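Short chain dehydrogenase (A0QTM2 homolog) (PDB 3SC4) probably acts as an NAD(P)-dependent oxidoreductase, a Rossmann-fold member of the short-chain dehydrogenase family whose substrate is not established. Local coordinates at residues 17-22 with 47-52; 68-73 with 81-86; 104-109 with 161-166; 221-226 with 244-249. All blocks are in the same frame, centred on the assembly; numbering follows the deposited sequence. Where two conformers were deposited one is given.

Contact 1: 17-22 with 47-52; sequences GSRGIG and PKLPGT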
loop_
_atom_site.group_PDB
_atom_site.type_symbol
_atom_site.label_atom_id
_atom_site.label_comp_id
_atom_site.label_asym_id
_atom_site.label_seq_id
_atom_site.Cartn_x
_atom_site.Cartn_y
_atom_site.Cartn_z
ATOM N N GLY B 17 -7.135 19.431 8.239
ATOM C CA GLY B 17 -6.925 20.838 8.269
ATOM C C GLY B 17 -7.498 21.469 9.501
ATOM O O GLY B 17 -7.177 22.609 9.792
ATOM N N SER B 18 -8.300 20.729 10.259
ATOM C CA SER B 18 -9.076 21.304 11.354
ATOM C C SER B 18 -8.340 21.472 12.681
ATOM O O SER B 18 -8.848 22.115 13.585
ATOM C CB SER B 18 -10.350 20.481 11.542
ATOM O OG SER B 18 -10.221 19.554 12.593
ATOM N N ARG B 19 -7.161 20.880 12.813
ATOM C CA ARG B 19 -6.388 20.963 14.058
ATOM C C ARG B 19 -4.914 20.571 13.828
ATOM O O ARG B 19 -4.525 20.139 12.746
ATOM C CB ARG B 19 -7.018 20.093 15.152
ATOM C CG ARG B 19 -6.928 18.553 14.947
ATOM C CD ARG B 19 -7.620 17.716 16.080
ATOM N NE ARG B 19 -8.896 17.114 15.639
ATOM C CZ ARG B 19 -10.085 17.734 15.619
ATOM N NH1 ARG B 19 -10.221 18.979 16.032
ATOM N NH2 ARG B 19 -11.164 17.112 15.196
ATOM N N GLY B 20 -4.098 20.769 14.847
ATOM C CA GLY B 20 -2.736 20.260 14.826
ATOM C C GLY B 20 -1.943 20.621 13.596
ATOM O O GLY B 20 -1.905 21.788 13.211
ATOM N N ILE B 21 -1.333 19.601 12.986
ATOM C CA ILE B 21 -0.400 19.739 11.855
ATOM C C ILE B 21 -1.070 20.353 10.627
ATOM O O ILE B 21 -0.514 21.242 9.987
ATOM C CB ILE B 21 0.218 18.353 11.488
ATOM C CG1 ILE B 21 1.094 17.842 12.644
ATOM C CG2 ILE B 21 1.037 18.422 10.212
ATOM C CD1 ILE B 21 1.574 16.397 12.490
ATOM N N GLY B 22 -2.251 19.862 10.286
ATOM C CA GLY B 22 -3.006 20.400 9.152
ATOM C C GLY B 22 -3.384 21.860 9.339
ATOM O O GLY B 22 -3.193 22.696 8.460
ATOM N N PRO B 47 -15.496 16.087 22.014
ATOM C CA PRO B 47 -15.310 16.518 23.411
ATOM C C PRO B 47 -13.851 16.637 23.889
ATOM O O PRO B 47 -13.586 17.337 24.878
ATOM C CB PRO B 47 -16.059 15.453 24.222
ATOM C CG PRO B 47 -16.378 14.330 23.265
ATOM C CD PRO B 47 -16.351 14.888 21.888
ATOM N N LYS B 48 -12.931 15.967 23.206
ATOM C CA LYS B 48 -11.542 15.893 23.646
ATOM C C LYS B 48 -10.519 16.459 22.642
ATOM O O LYS B 48 -9.507 17.013 23.038
ATOM C CB LYS B 48 -11.213 14.444 24.006
ATOM C CG LYS B 48 -11.887 13.990 25.293
ATOM C CD LYS B 48 -11.513 12.563 25.678
ATOM C CE LYS B 48 -11.740 12.302 27.182
ATOM N NZ LYS B 48 -10.892 13.253 28.023
ATOM N N LEU B 49 -10.783 16.318 21.355
ATOM C CA LEU B 49 -9.968 16.938 20.311
ATOM C C LEU B 49 -10.424 18.382 19.987
ATOM O O LEU B 49 -11.591 18.607 19.653
ATOM C CB LEU B 49 -10.070 16.092 19.040
ATOM C CG LEU B 49 -9.840 14.594 19.248
ATOM C CD1 LEU B 49 -9.940 13.910 17.922
ATOM C CD2 LEU B 49 -8.474 14.307 19.931
ATOM N N PRO B 50 -9.510 19.360 20.053
ATOM C CA PRO B 50 -9.933 20.744 19.829
ATOM C C PRO B 50 -10.268 20.984 18.379
ATOM O O PRO B 50 -9.770 20.267 17.530
ATOM C CB PRO B 50 -8.677 21.543 20.155
ATOM C CG PRO B 50 -7.582 20.645 19.776
ATOM C CD PRO B 50 -8.045 19.260 20.143
ATOM N N GLY B 51 -11.092 21.988 18.109
ATOM C CA GLY B 51 -11.304 22.483 16.769
ATOM C C GLY B 51 -12.397 21.794 15.984
ATOM O O GLY B 51 -12.779 20.678 16.285
ATOM N N THR B 52 -12.925 22.525 15.003
ATOM C CA THR B 52 -13.762 21.991 13.926
ATOM C C THR B 52 -13.310 22.710 12.655
ATOM O O THR B 52 -12.530 23.666 12.737
ATOM C CB THR B 52 -15.241 22.319 14.152
ATOM O OG1 THR B 52 -15.463 23.727 13.965
ATOM C CG2 THR B 52 -15.674 21.898 15.552
#
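This is a surface contact between two loops at the cofactor end of the Rossmann fold: the glycine-rich turn entering helix 20-30, and the loop leading from strand 35-40 to helix 53-63. Residues 17-22 belong to the Gly-X-X-X-Gly-X-Gly pattern that lines the dinucleotide site in this family, and a glycerol bound beside Ser18 is consistent with a pocket there.

Arg19 does most of the touching. Its CG sits in the crowded position between backbone N and carbonyl carbon (chi1 69°), and after a bend at chi3 the guanidinium lies against residues 49-51. Leu49 CB covers the centre of one face, 3.7 Å above the plane, while Ser18 OG stands over the opposite face near the rim. At the edge NH1 donates to Gly51 O at 3.1 Å and 166°. That bond is less certain than it looks, because NH1 is also modelled impossibly close to Pro50 O. Beside the arginine, Ser18 CB packs 3.9 Å from Thr52 C. Gly51, at positive phi, brings its CA 4.0 Å from Ser18 O; a CB on that carbon would point at the turn and clash with the same oxygen.

Thr52 is the N-cap of helix 53-63, its OG1 weakly capping Tyr54 N. Leu49 and Pro50 rest on Ala204, and Lys48 O accepts from Asn207 ND2, so the loop is held between helix 203-209 and the turn that joins strand 11-15 to helix 20-30.

Contact 2: 68-73 with 81-86; sequences LPIVGD and AAAVAK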
loop_
_atom_site.group_PDB
_atom_site.type_symbol
_atom_site.label_atom_id
_atom_site.label_comp_id
_atom_site.label_asym_id
_atom_site.label_seq_id
_atom_site.Cartn_x
_atom_site.Cartn_y
_atom_site.Cartn_z
ATOM N N LEU B 68 -12.644 28.051 3.212
ATOM C CA LEU B 68 -13.846 27.385 2.737
ATOM C C LEU B 68 -13.937 26.039 3.454
ATOM O O LEU B 68 -13.428 25.036 2.969
ATOM C CB LEU B 68 -13.805 27.209 1.217
ATOM C CG LEU B 68 -15.084 26.619 0.626
ATOM C CD1 LEU B 68 -16.267 27.583 0.787
ATOM C CD2 LEU B 68 -14.858 26.244 -0.837
ATOM N N PRO B 69 -14.562 26.023 4.633
ATOM C CA PRO B 69 -14.739 24.752 5.310
ATOM C C PRO B 69 -15.809 23.963 4.607
ATOM O O PRO B 69 -16.839 24.513 4.285
ATOM C CB PRO B 69 -15.221 25.164 6.698
ATOM C CG PRO B 69 -15.966 26.473 6.461
ATOM C CD PRO B 69 -15.217 27.139 5.341
ATOM N N ILE B 70 -15.554 22.687 4.360
ATOM C CA ILE B 70 -16.481 21.810 3.644
ATOM C C ILE B 70 -16.662 20.539 4.482
ATOM O O ILE B 70 -15.682 19.913 4.905
ATOM C CB ILE B 70 -15.901 21.425 2.268
ATOM C CG1 ILE B 70 -15.577 22.698 1.484
ATOM C CG2 ILE B 70 -16.855 20.517 1.498
ATOM C CD1 ILE B 70 -14.773 22.498 0.244
ATOM N N VAL B 71 -17.912 20.179 4.736
ATOM C CA VAL B 71 -18.221 18.885 5.314
ATOM C C VAL B 71 -18.192 17.806 4.234
ATOM O O VAL B 71 -18.918 17.894 3.240
ATOM C CB VAL B 71 -19.588 18.879 5.970
ATOM C CG1 VAL B 71 -20.056 17.424 6.227
ATOM C CG2 VAL B 71 -19.531 19.703 7.252
ATOM N N GLY B 72 -17.339 16.796 4.428
ATOM C CA GLY B 72 -17.308 15.652 3.525
ATOM C C GLY B 72 -16.451 14.501 4.002
ATOM O O GLY B 72 -15.350 14.687 4.431
ATOM N N ASP B 73 -16.980 13.300 3.889
ATOM C CA ASP B 73 -16.269 12.074 4.237
ATOM C C ASP B 73 -15.303 11.692 3.102
ATOM O O ASP B 73 -15.725 11.304 2.003
ATOM C CB ASP B 73 -17.290 10.947 4.508
ATOM C CG ASP B 73 -16.655 9.710 5.135
ATOM O OD1 ASP B 73 -15.409 9.623 5.138
ATOM O OD2 ASP B 73 -17.398 8.824 5.611
ATOM N N ALA B 81 -15.506 14.431 -4.605
ATOM C CA ALA B 81 -15.742 15.151 -5.870
ATOM C C ALA B 81 -16.503 16.440 -5.601
ATOM O O ALA B 81 -16.165 17.490 -6.155
ATOM C CB ALA B 81 -16.513 14.285 -6.874
ATOM N N ALA B 82 -17.526 16.363 -4.753
ATOM C CA ALA B 82 -18.338 17.540 -4.435
ATOM C C ALA B 82 -17.511 18.593 -3.706
ATOM O O ALA B 82 -17.646 19.781 -3.993
ATOM C CB ALA B 82 -19.584 17.166 -3.626
ATOM N N ALA B 83 -16.611 18.175 -2.815
ATOM C CA ALA B 83 -15.771 19.160 -2.127
ATOM C C ALA B 83 -14.797 19.855 -3.094
ATOM O O ALA B 83 -14.560 21.062 -3.000
ATOM C CB ALA B 83 -15.049 18.539 -0.994
ATOM N N VAL B 84 -14.252 19.113 -4.045
ATOM C CA VAL B 84 -13.325 19.722 -5.011
ATOM C C VAL B 84 -14.048 20.703 -5.966
ATOM O O VAL B 84 -13.601 21.850 -6.152
ATOM C CB VAL B 84 -12.534 18.636 -5.773
ATOM C CG1 VAL B 84 -11.907 19.202 -7.045
ATOM C CG2 VAL B 84 -11.495 18.034 -4.836
ATOM N N ALA B 85 -15.172 20.250 -6.528
ATOM C CA ALA B 85 -16.067 21.102 -7.340
ATOM C C ALA B 85 -16.475 22.370 -6.601
ATOM O O ALA B 85 -16.602 23.431 -7.210
ATOM C CB ALA B 85 -17.316 20.333 -7.768
ATOM N N LYS B 86 -16.698 22.262 -5.298
ATOM C CA LYS B 86 -17.100 23.416 -4.519
ATOM C C LYS B 86 -15.912 24.364 -4.365
ATOM O O LYS B 86 -16.076 25.583 -4.410
ATOM C CB LYS B 86 -17.659 23.000 -3.161
ATOM C CG LYS B 86 -18.561 24.018 -2.556
ATOM C CD LYS B 86 -18.878 23.724 -1.086
ATOM C CE LYS B 86 -19.716 24.885 -0.468
ATOM N NZ LYS B 86 -19.898 24.732 1.021
#
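Ala81 and Ala82 give their carbonyls to Ala85 N and Lys86 N within helix 77-91, which runs back along edge strand 66-71; the contact itself starts at Ala83. Strand and helix form the first half of a beta-alpha-beta crossover of the Rossmann fold, with short axes 9.1 Å apart and nearly antiparallel at 160°.

Ala83 makes the tightest packing. Its CB points at the strand and meets Ile70 CG2 at 3.7 Å, while Ile70 CD1 lies 3.6 Å from Ala83 O. With CG1 anti to its own carbonyl carbon (chi1 -56°), Ile70 straddles this alanine, one branch on CB and the other on the carbonyl. Val84 turns its side chain the other way, to Ser134 and Cys135 of helix 114-135. Lys86 then sends a fully extended chain up beside the strand. Its CD passes 4.3 Å from Ile70 CG1, and Leu68 CD2 sits 3.8 Å from Lys86 O. The ammonium NZ ends 4.5 Å from Pro69 O, too far for a hydrogen bond.

Leu68 and Ile70 thus face this helix, whereas Pro69 and Val71 face helix 53-63 on the other side of the sheet. The chemistry is methyl against methyl and methyl against backbone: the small alanine side chain is consistent with the close approach of the local axes, and the lysine lends its aliphatic stem while its charge stays at the exposed margin.

Contact 3: 104-109 with 161-166; sequences INLGSI and LRPTPY
The Tyr166 ring carries Ile104 across one face: CG1 lies 3.9 Å from the centroid and 19° off the ring normal, a CH-pi contact displaced toward the rim, and CD1 reaches on to within 3.5 Å of CZ. Leu106 CD2 approaches obliquely, 3.7 Å from the ring's CD2. In this short-chain dehydrogenase fold Tyr166 opens the Tyr-X-X-X-Lys pattern characteristic of the family's active site, so the loop following strand 96-99 probably helps line that site. CG anti to the backbone N (chi1 -172°) swings the ring toward that loop.

Before it, Pro163, preceded by a cis peptide, is the N-cap of helix 164-183. Its ring backs onto carbonyls, CB 3.3 Å from Gly107 O and CG 3.4 Å from Leu106 O, and Pro165 CD rests on the same glycine oxygen. Farther along lies the dimer interface: Ile109 N and Thr164 N both donate to the carboxylate of Glu183 of the second subunit, and Ile109 O accepts from Gln133 NE2 of that subunit.

The loop is braced from within by an Asx turn, in which Gly107 N donates to Asn105 OD1 at 2.7 Å, almost along the C=O axis.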
loop_
_atom_site.group_PDB
_atom_site.type_symbol
_atom_site.label_atom_id
_atom_site.label_comp_id
_atom_site.label_asym_id
_atom_site.label_seq_id
_atom_site.Cartn_x
_atom_site.Cartn_y
_atom_site.Cartn_z
ATOM N N ILE B 104 -4.679 6.185 12.742
ATOM C CA ILE B 104 -3.584 5.489 13.383
ATOM C C ILE B 104 -4.082 4.409 14.354
ATOM O O ILE B 104 -5.067 4.592 15.037
ATOM C CB ILE B 104 -2.676 6.483 14.098
ATOM C CG1 ILE B 104 -1.403 5.775 14.576
ATOM C CG2 ILE B 104 -3.438 7.162 15.232
ATOM C CD1 ILE B 104 -0.143 6.727 14.758
ATOM N N ASN B 105 -3.415 3.262 14.318
ATOM C CA ASN B 105 -3.532 2.199 15.292
ATOM C C ASN B 105 -2.211 1.437 15.138
ATOM O O ASN B 105 -1.802 1.165 14.011
ATOM C CB ASN B 105 -4.731 1.306 15.015
ATOM C CG ASN B 105 -4.818 0.102 15.956
ATOM O OD1 ASN B 105 -3.814 -0.486 16.335
ATOM N ND2 ASN B 105 -6.029 -0.287 16.288
ATOM N N LEU B 106 -1.548 1.131 16.255
ATOM C CA LEU B 106 -0.175 0.631 16.196
ATOM C C LEU B 106 -0.131 -0.853 16.548
ATOM O O LEU B 106 0.934 -1.398 16.879
ATOM C CB LEU B 106 0.752 1.450 17.126
ATOM C CG LEU B 106 0.790 2.972 16.855
ATOM C CD1 LEU B 106 1.779 3.680 17.785
ATOM C CD2 LEU B 106 1.174 3.266 15.419
ATOM N N GLY B 107 -1.281 -1.513 16.483
ATOM C CA GLY B 107 -1.337 -2.942 16.771
ATOM C C GLY B 107 -0.890 -3.770 15.584
ATOM O O GLY B 107 -0.719 -3.248 14.473
ATOM N N SER B 108 -0.723 -5.066 15.827
ATOM C CA SER B 108 -0.356 -6.014 14.804
ATOM C C SER B 108 -1.573 -6.510 14.026
ATOM O O SER B 108 -2.698 -6.197 14.362
ATOM C CB SER B 108 0.326 -7.214 15.447
ATOM O OG SER B 108 -0.623 -8.133 15.984
ATOM N N ILE B 109 -1.331 -7.310 12.988
ATOM C CA ILE B 109 -2.392 -7.950 12.224
ATOM C C ILE B 109 -3.285 -8.815 13.121
ATOM O O ILE B 109 -4.486 -8.997 12.865
ATOM C CB ILE B 109 -1.787 -8.772 11.080
ATOM C CG1 ILE B 109 -2.876 -9.466 10.244
ATOM C CG2 ILE B 109 -0.787 -9.798 11.596
ATOM C CD1 ILE B 109 -2.404 -9.829 8.790
ATOM N N LEU B 161 9.142 -2.559 9.049
ATOM C CA LEU B 161 7.987 -3.151 8.403
ATOM C C LEU B 161 6.931 -3.555 9.431
ATOM O O LEU B 161 6.350 -4.598 9.359
ATOM C CB LEU B 161 8.411 -4.337 7.524
ATOM C CG LEU B 161 9.293 -3.913 6.342
ATOM C CD1 LEU B 161 9.876 -5.111 5.570
ATOM C CD2 LEU B 161 8.543 -3.000 5.404
ATOM N N ARG B 162 6.619 -2.645 10.321
ATOM C CA ARG B 162 5.937 -2.943 11.567
ATOM C C ARG B 162 5.459 -1.587 12.098
ATOM O O ARG B 162 6.161 -0.582 11.910
ATOM C CB ARG B 162 6.967 -3.477 12.537
ATOM C CG ARG B 162 6.535 -4.646 13.360
ATOM C CD ARG B 162 7.725 -5.254 14.148
ATOM N NE ARG B 162 7.233 -6.265 15.078
ATOM C CZ ARG B 162 7.991 -7.034 15.854
ATOM N NH1 ARG B 162 9.312 -6.942 15.826
ATOM N NH2 ARG B 162 7.414 -7.909 16.669
ATOM N N PRO B 163 4.263 -1.511 12.700
ATOM C CA PRO B 163 3.242 -2.545 12.724
ATOM C C PRO B 163 2.533 -2.521 11.402
ATOM O O PRO B 163 2.414 -1.489 10.791
ATOM C CB PRO B 163 2.333 -2.126 13.883
ATOM C CG PRO B 163 2.511 -0.676 13.992
ATOM C CD PRO B 163 3.875 -0.314 13.460
ATOM N N THR B 164 2.040 -3.666 10.991
ATOM C CA THR B 164 1.662 -3.919 9.601
ATOM C C THR B 164 0.509 -3.069 9.063
ATOM O O THR B 164 0.640 -2.421 8.049
ATOM C CB THR B 164 1.393 -5.411 9.419
ATOM O OG1 THR B 164 2.606 -6.110 9.722
ATOM C CG2 THR B 164 0.945 -5.710 8.018
ATOM N N PRO B 165 -0.612 -3.034 9.758
ATOM C CA PRO B 165 -1.714 -2.220 9.242
ATOM C C PRO B 165 -1.337 -0.774 8.988
ATOM O O PRO B 165 -1.594 -0.226 7.909
ATOM C CB PRO B 165 -2.764 -2.309 10.363
ATOM C CG PRO B 165 -2.406 -3.574 11.089
ATOM C CD PRO B 165 -0.932 -3.657 11.047
ATOM N N TYR B 166 -0.748 -0.139 9.978
ATOM C CA TYR B 166 -0.378 1.268 9.873
ATOM C C TYR B 166 0.738 1.478 8.861
ATOM O O TYR B 166 0.677 2.409 8.088
ATOM C CB TYR B 166 0.023 1.824 11.251
ATOM C CG TYR B 166 0.233 3.312 11.304
ATOM C CD1 TYR B 166 -0.778 4.184 10.965
ATOM C CD2 TYR B 166 1.436 3.834 11.725
ATOM C CE1 TYR B 166 -0.575 5.582 11.017
ATOM C CE2 TYR B 166 1.660 5.194 11.785
ATOM C CZ TYR B 166 0.662 6.082 11.417
ATOM O OH TYR B 166 0.897 7.451 11.496
#

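Contact 4: 221-226 with 244-249; sequences PEVYAD and LCEDVL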
loop_
_atom_site.group_PDB
_atom_site.type_symbol
_atom_site.label_atom_id
_atom_site.label_comp_id
_atom_site.label_asym_id
_atom_site.label_seq_id
_atom_site.Cartn_x
_atom_site.Cartn_y
_atom_site.Cartn_z
ATOM N N PRO B 221 4.147 21.890 15.838
ATOM C CA PRO B 221 3.608 21.654 14.493
ATOM C C PRO B 221 4.194 22.568 13.439
ATOM O O PRO B 221 4.192 22.234 12.256
ATOM C CB PRO B 221 2.104 21.905 14.644
ATOM C CG PRO B 221 1.887 22.344 16.043
ATOM C CD PRO B 221 3.087 22.090 16.843
ATOM N N GLU B 222 4.703 23.710 13.877
ATOM C CA GLU B 222 5.415 24.633 12.998
ATOM C C GLU B 222 6.559 23.969 12.243
ATOM O O GLU B 222 6.842 24.359 11.144
ATOM C CB GLU B 222 5.936 25.841 13.792
ATOM C CG GLU B 222 4.858 26.917 14.079
ATOM C CD GLU B 222 4.000 26.664 15.348
ATOM O OE1 GLU B 222 4.077 25.584 15.981
ATOM O OE2 GLU B 222 3.233 27.587 15.708
ATOM N N VAL B 223 7.211 22.966 12.809
ATOM C CA VAL B 223 8.260 22.290 12.072
ATOM C C VAL B 223 7.716 21.716 10.767
ATOM O O VAL B 223 8.399 21.765 9.759
ATOM C CB VAL B 223 8.977 21.189 12.902
ATOM C CG1 VAL B 223 8.159 19.887 12.951
ATOM C CG2 VAL B 223 10.341 20.932 12.338
ATOM N N TYR B 224 6.474 21.240 10.780
ATOM C CA TYR B 224 5.801 20.709 9.592
ATOM C C TYR B 224 5.297 21.833 8.679
ATOM O O TYR B 224 5.454 21.775 7.454
ATOM C CB TYR B 224 4.605 19.846 10.016
ATOM C CG TYR B 224 4.508 18.451 9.422
ATOM C CD1 TYR B 224 4.707 18.221 8.071
ATOM C CD2 TYR B 224 4.123 17.363 10.223
ATOM C CE1 TYR B 224 4.597 16.951 7.530
ATOM C CE2 TYR B 224 4.009 16.085 9.690
ATOM C CZ TYR B 224 4.248 15.890 8.343
ATOM O OH TYR B 224 4.137 14.627 7.819
ATOM N N ALA B 225 4.661 22.844 9.271
ATOM C CA ALA B 225 4.156 24.013 8.510
ATOM C C ALA B 225 5.276 24.734 7.744
ATOM O O ALA B 225 5.170 24.957 6.545
ATOM C CB ALA B 225 3.429 24.988 9.428
ATOM N N ASP B 226 6.353 25.083 8.436
ATOM C CA ASP B 226 7.499 25.743 7.793
ATOM C C ASP B 226 8.143 24.856 6.725
ATOM O O ASP B 226 8.489 25.349 5.655
ATOM C CB ASP B 226 8.553 26.176 8.818
ATOM C CG ASP B 226 8.129 27.395 9.632
ATOM O OD1 ASP B 226 7.081 27.997 9.329
ATOM O OD2 ASP B 226 8.865 27.763 10.580
ATOM N N LEU B 244 12.060 14.774 4.691
ATOM C CA LEU B 244 11.961 14.951 6.138
ATOM C C LEU B 244 11.941 16.451 6.506
ATOM O O LEU B 244 12.719 17.209 5.967
ATOM C CB LEU B 244 13.168 14.291 6.803
ATOM C CG LEU B 244 13.235 12.768 6.717
ATOM C CD1 LEU B 244 14.544 12.231 7.318
ATOM C CD2 LEU B 244 12.034 12.173 7.408
ATOM N N CYS B 245 11.093 16.878 7.444
ATOM C CA CYS B 245 10.935 18.307 7.709
ATOM C C CYS B 245 12.268 19.013 8.037
ATOM O O CYS B 245 12.683 19.961 7.364
ATOM C CB CYS B 245 9.940 18.533 8.845
ATOM S SG CYS B 245 8.245 18.036 8.429
ATOM N N GLU B 246 12.940 18.527 9.066
ATOM C CA GLU B 246 14.148 19.161 9.529
ATOM C C GLU B 246 15.193 19.277 8.404
ATOM O O GLU B 246 15.796 20.335 8.213
ATOM C CB GLU B 246 14.708 18.402 10.724
ATOM C CG GLU B 246 13.895 18.580 11.998
ATOM C CD GLU B 246 12.757 17.584 12.142
ATOM O OE1 GLU B 246 12.222 17.101 11.111
ATOM O OE2 GLU B 246 12.378 17.316 13.306
ATOM N N ASP B 247 15.364 18.217 7.629
ATOM C CA ASP B 247 16.300 18.247 6.503
ATOM C C ASP B 247 15.932 19.343 5.490
ATOM O O ASP B 247 16.786 20.079 5.017
ATOM C CB ASP B 247 16.379 16.877 5.816
ATOM C CG ASP B 247 16.719 15.767 6.780
ATOM O OD1 ASP B 247 16.163 15.753 7.894
ATOM O OD2 ASP B 247 17.537 14.892 6.440
ATOM N N VAL B 248 14.655 19.440 5.159
ATOM C CA VAL B 248 14.191 20.436 4.212
ATOM C C VAL B 248 14.519 21.828 4.737
ATOM O O VAL B 248 14.981 22.711 3.980
ATOM C CB VAL B 248 12.678 20.285 3.967
ATOM C CG1 VAL B 248 12.107 21.507 3.268
ATOM C CG2 VAL B 248 12.434 19.039 3.159
ATOM N N LEU B 249 14.307 22.009 6.036
ATOM C CA LEU B 249 14.530 23.302 6.655
ATOM C C LEU B 249 16.007 23.722 6.629
ATOM O O LEU B 249 16.298 24.843 6.251
ATOM C CB LEU B 249 13.934 23.338 8.064
ATOM C CG LEU B 249 12.384 23.436 8.045
ATOM C CD1 LEU B 249 11.795 23.052 9.394
ATOM C CD2 LEU B 249 11.875 24.837 7.605
#
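Cys245 SG sits over a face of the Tyr224 ring, 4.0 Å from its centroid and 29° off the normal, a sulfur-aromatic contact closest at CD1. Two helices of the Rossmann fold meet here, 222-232 and the short 245-252 that follows edge strand 242-244, their local axes 9.2 Å apart and inclined at 51°. The thiol gets there because SG is anti to the carbonyl carbon (chi1 -66°), while Tyr224 runs down toward the sheet and places OH on Leu194 O of strand 190-195.

Around this pair the packing is aliphatic. Leu249, one turn on from Cys245, spreads its two methyls between Val223 and Asp226: CD1 lies 3.9 Å from Val223 CG2 and 3.6 Å from Val223 O, while CD2 touches Asp226 CB at 3.8 Å. Val223 CG2, anti to the backbone N, packs against both the cysteine CB and Leu249 CD1.

The bent chain of Glu246 brings its carboxylate up beside Val223, CD 4.1 Å from CG2, while its oxygens are bound from outside, OE2 by a salt bridge to Arg219 and OE1 by Arg197 N. Asp226, whose CB takes the leucine methyl, bonds through OD2 to Tyr260 OH.

Within the first segment, Pro221 O accepts from two backbone donors, Tyr224 N at 2.9 Å and Ala225 N at 3.1 Å.

Contact 4 is the buried one of the set, contact 1 lies on the surface, and contacts 2 and 3 are partly buried. Two of them meet directly: Ile21 CG2, on the helix that begins in contact 1, packs 3.3 Å from Tyr224 CD2 of contact 4. Contacts 2 and 4 lie toward opposite edges of the parallel sheet and are both largely apolar, contact 4 adding a sulfur over a tyrosine ring; one joins a strand to its following helix, the other two helices. Contact 1 joins two loop regions through a guanidinium, while contact 3 sets a loop on the first turn of a helix through a tyrosine ring and prolines. Contact 3 alone reaches the second subunit.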